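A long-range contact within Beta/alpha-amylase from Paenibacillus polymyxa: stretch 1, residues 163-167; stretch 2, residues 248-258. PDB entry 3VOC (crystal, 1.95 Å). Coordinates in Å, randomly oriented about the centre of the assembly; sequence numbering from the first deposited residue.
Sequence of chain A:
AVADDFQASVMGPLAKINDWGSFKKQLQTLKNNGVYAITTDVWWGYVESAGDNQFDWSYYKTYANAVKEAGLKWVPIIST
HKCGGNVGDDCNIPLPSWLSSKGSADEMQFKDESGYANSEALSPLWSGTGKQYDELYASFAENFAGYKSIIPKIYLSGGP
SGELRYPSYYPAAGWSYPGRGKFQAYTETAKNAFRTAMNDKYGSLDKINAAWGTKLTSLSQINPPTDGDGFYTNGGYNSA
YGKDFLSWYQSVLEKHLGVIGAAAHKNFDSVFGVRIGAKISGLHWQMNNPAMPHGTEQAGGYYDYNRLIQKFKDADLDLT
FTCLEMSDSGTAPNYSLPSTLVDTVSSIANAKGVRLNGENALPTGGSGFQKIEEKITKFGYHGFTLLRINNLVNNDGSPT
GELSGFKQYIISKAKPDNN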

# COMPACT_ATOMS: atom_id res chain seq x y z
N GLU A 163 -0.22 -1.67 0.77
CA GLU A 163 0.73 -0.58 0.62
C GLU A 163 2.13 -1.10 0.37
O GLU A 163 2.55 -2.10 0.94
CB GLU A 163 0.72 0.27 1.90
CG GLU A 163 -0.63 0.93 2.13
CD GLU A 163 -0.71 1.66 3.47
OE1 GLU A 163 0.09 1.36 4.40
OE2 GLU A 163 -1.58 2.54 3.59
N LEU A 164 2.88 -0.41 -0.49
CA LEU A 164 4.26 -0.79 -0.70
C LEU A 164 5.10 -0.32 0.49
O LEU A 164 5.61 0.81 0.51
CB LEU A 164 4.80 -0.23 -2.03
CG LEU A 164 6.24 -0.54 -2.43
CD1 LEU A 164 6.37 -1.96 -3.01
CD2 LEU A 164 6.75 0.48 -3.45
N ARG A 165 5.22 -1.20 1.48
CA ARG A 165 5.99 -0.91 2.69
C ARG A 165 6.29 -2.21 3.41
O ARG A 165 5.77 -3.27 3.04
CB ARG A 165 5.23 0.05 3.62
CG ARG A 165 3.91 -0.53 4.18
CD ARG A 165 3.43 0.29 5.37
NE ARG A 165 2.08 -0.06 5.81
CZ ARG A 165 1.79 -0.96 6.74
NH1 ARG A 165 2.76 -1.68 7.33
NH2 ARG A 165 0.52 -1.17 7.08
N TYR A 166 7.13 -2.12 4.44
CA TYR A 166 7.34 -3.21 5.39
C TYR A 166 6.23 -3.20 6.43
O TYR A 166 5.60 -2.17 6.61
CB TYR A 166 8.68 -3.04 6.09
CG TYR A 166 9.85 -3.28 5.16
CD1 TYR A 166 10.33 -4.58 4.94
CD2 TYR A 166 10.49 -2.22 4.51
CE1 TYR A 166 11.40 -4.83 4.10
CE2 TYR A 166 11.56 -2.46 3.64
CZ TYR A 166 12.02 -3.77 3.45
OH TYR A 166 13.09 -4.03 2.63
N PRO A 167 6.00 -4.33 7.12
CA PRO A 167 4.98 -4.38 8.17
C PRO A 167 5.52 -3.80 9.48
O PRO A 167 5.59 -4.48 10.51
CB PRO A 167 4.72 -5.88 8.31
CG PRO A 167 6.08 -6.50 8.04
CD PRO A 167 6.60 -5.66 6.87
N TRP A 248 19.45 0.13 0.95
CA TRP A 248 19.17 -1.27 0.62
C TRP A 248 17.75 -1.67 1.04
O TRP A 248 17.02 -2.34 0.30
CB TRP A 248 20.19 -2.23 1.28
CG TRP A 248 19.70 -3.66 1.23
CD1 TRP A 248 19.77 -4.52 0.17
CD2 TRP A 248 19.01 -4.37 2.28
NE1 TRP A 248 19.19 -5.72 0.49
CE2 TRP A 248 18.72 -5.66 1.78
CE3 TRP A 248 18.61 -4.03 3.59
CZ2 TRP A 248 18.04 -6.62 2.54
CZ3 TRP A 248 17.94 -4.99 4.34
CH2 TRP A 248 17.68 -6.28 3.82
N TYR A 249 17.37 -1.26 2.24
CA TYR A 249 16.07 -1.57 2.83
C TYR A 249 14.97 -1.07 1.88
O TYR A 249 14.04 -1.82 1.54
CB TYR A 249 16.00 -0.87 4.18
CG TYR A 249 14.85 -1.25 5.09
CD1 TYR A 249 14.63 -2.58 5.49
CD2 TYR A 249 14.02 -0.25 5.61
CE1 TYR A 249 13.59 -2.89 6.38
CE2 TYR A 249 12.98 -0.56 6.49
CZ TYR A 249 12.77 -1.87 6.87
OH TYR A 249 11.71 -2.16 7.73
N GLN A 250 15.11 0.16 1.41
CA GLN A 250 14.20 0.72 0.40
C GLN A 250 14.29 -0.01 -0.94
O GLN A 250 13.24 -0.28 -1.56
CB GLN A 250 14.39 2.23 0.21
CG GLN A 250 13.44 2.81 -0.86
CD GLN A 250 13.42 4.32 -0.90
OE1 GLN A 250 13.33 4.98 0.13
NE2 GLN A 250 13.48 4.89 -2.11
N SER A 251 15.51 -0.35 -1.38
CA SER A 251 15.70 -1.03 -2.68
C SER A 251 14.93 -2.36 -2.82
O SER A 251 14.49 -2.72 -3.93
CB SER A 251 17.20 -1.24 -3.01
OG SER A 251 17.74 -2.35 -2.30
N VAL A 252 14.78 -3.08 -1.71
CA VAL A 252 13.97 -4.30 -1.66
C VAL A 252 12.51 -4.03 -2.08
O VAL A 252 11.95 -4.77 -2.91
CB VAL A 252 14.05 -5.00 -0.27
CG1 VAL A 252 13.06 -6.15 -0.15
CG2 VAL A 252 15.47 -5.52 -0.02
N LEU A 253 11.90 -2.99 -1.52
CA LEU A 253 10.57 -2.56 -1.94
C LEU A 253 10.55 -2.11 -3.40
O LEU A 253 9.61 -2.43 -4.14
CB LEU A 253 10.05 -1.42 -1.05
CG LEU A 253 9.91 -1.74 0.44
CD1 LEU A 253 9.55 -0.47 1.22
CD2 LEU A 253 8.84 -2.83 0.67
N GLU A 254 11.58 -1.38 -3.81
CA GLU A 254 11.63 -0.87 -5.18
C GLU A 254 11.70 -2.01 -6.20
O GLU A 254 11.00 -2.00 -7.21
CB GLU A 254 12.79 0.10 -5.39
CG GLU A 254 12.66 1.39 -4.59
CD GLU A 254 13.95 2.18 -4.53
OE1 GLU A 254 15.03 1.56 -4.47
OE2 GLU A 254 13.90 3.41 -4.52
N LYS A 255 12.54 -3.01 -5.91
CA LYS A 255 12.64 -4.16 -6.81
C LYS A 255 11.32 -4.93 -6.84
O LYS A 255 10.87 -5.38 -7.91
CB LYS A 255 13.78 -5.09 -6.40
CG LYS A 255 13.91 -6.30 -7.34
CD LYS A 255 15.20 -7.07 -7.11
CE LYS A 255 15.29 -8.27 -8.06
NZ LYS A 255 16.38 -9.22 -7.65
N HIS A 256 10.67 -5.03 -5.68
CA HIS A 256 9.38 -5.69 -5.60
C HIS A 256 8.35 -4.96 -6.48
O HIS A 256 7.60 -5.60 -7.21
CB HIS A 256 8.92 -5.72 -4.13
CG HIS A 256 7.63 -6.44 -3.91
ND1 HIS A 256 7.43 -7.75 -4.27
CD2 HIS A 256 6.47 -6.02 -3.35
CE1 HIS A 256 6.20 -8.11 -3.95
NE2 HIS A 256 5.59 -7.08 -3.39
N LEU A 257 8.33 -3.63 -6.40
CA LEU A 257 7.42 -2.83 -7.23
C LEU A 257 7.66 -3.13 -8.71
O LEU A 257 6.71 -3.29 -9.48
CB LEU A 257 7.60 -1.34 -6.96
CG LEU A 257 6.58 -0.39 -7.60
CD1 LEU A 257 5.19 -0.58 -6.97
CD2 LEU A 257 7.06 1.07 -7.45
N GLY A 258 8.94 -3.18 -9.09
CA GLY A 258 9.34 -3.53 -10.46
C GLY A 258 8.81 -4.89 -10.89
O GLY A 258 8.29 -5.06 -12.01

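Residues 163-167, an irregular segment, pack against one side of the helix that runs through residues 248-258, burying 454 Å² counted over both partners. Most of this area comes from L164, Y166 and L253, and the backbones come closest at L164 and L253, whose CA atoms lie 6.7 Å apart.

A single hydrogen bond joins the stretches. The hydroxyl of Y166 donates to the helix backbone, with Y166 OH 2.6 Å from Y249 O. Because V252 is the next helical position but two, its side chain stands beside the same carbonyl, and V252 CB lies 3.2 Å from Y166 OH. The m rotamer of Y166, whose CA-to-CB bond points toward the helix, carries the phenol across the interface to reach this acceptor. Tyrosine suits the site because its ring fills apolar space while its hydroxyl satisfies a buried polar group.

Both faces of that ring are covered, one by an aromatic ring and the other by an aliphatic side chain. Over one face lies Y249, whose ring forms an offset stack with that of Y166; the planes are inclined by only 2°, the centroids are 3.9 Å apart, and Y166 CD2 approaches Y249 CZ to 3.3 Å. The CA-to-CB bond of Y249 points sideways, but its t rotamer brings the ring end nearer, and its own hydroxyl is hydrogen-bonded elsewhere in the structure. Over the opposite face, L253 CD2 makes a CH-pi contact 4.2 Å from the Y166 ring centroid and 18° off the ring normal. The Y166 ring is thus held between a flat aromatic surface and a branched aliphatic one.

Aliphatic packing extends the contact along the helix. L253, directed toward the loop, also meets L164, with L164 CG 4.1 Å from L253 CB. L164 leaves its backbone sideways, yet its end comes nearer the helix: L164 CD1 lies 3.5 Å from L253 O and 4.1 Å from H256 CD2, at the edge of the imidazole, while L164 CD2 reaches L257 CD1 at 4.0 Å. The branched end of L164 thus packs against L253 and, about one helical turn on, H256 and L257, a place suited to a wholly apolar side chain.

Charge is kept off this surface. The CA-to-CB bond of R165 points away from the helix, and its guanidinium serves the loop itself, through a salt bridge between R165 NE and E163 OE1 (2.8 Å) and a hydrogen bond from R165 NH1 to Y166 O (3.0 Å). These bonds link R165 to E163 and to the backbone of Y166, within the segment whose L164 and Y166 side chains make the principal contacts with the helix.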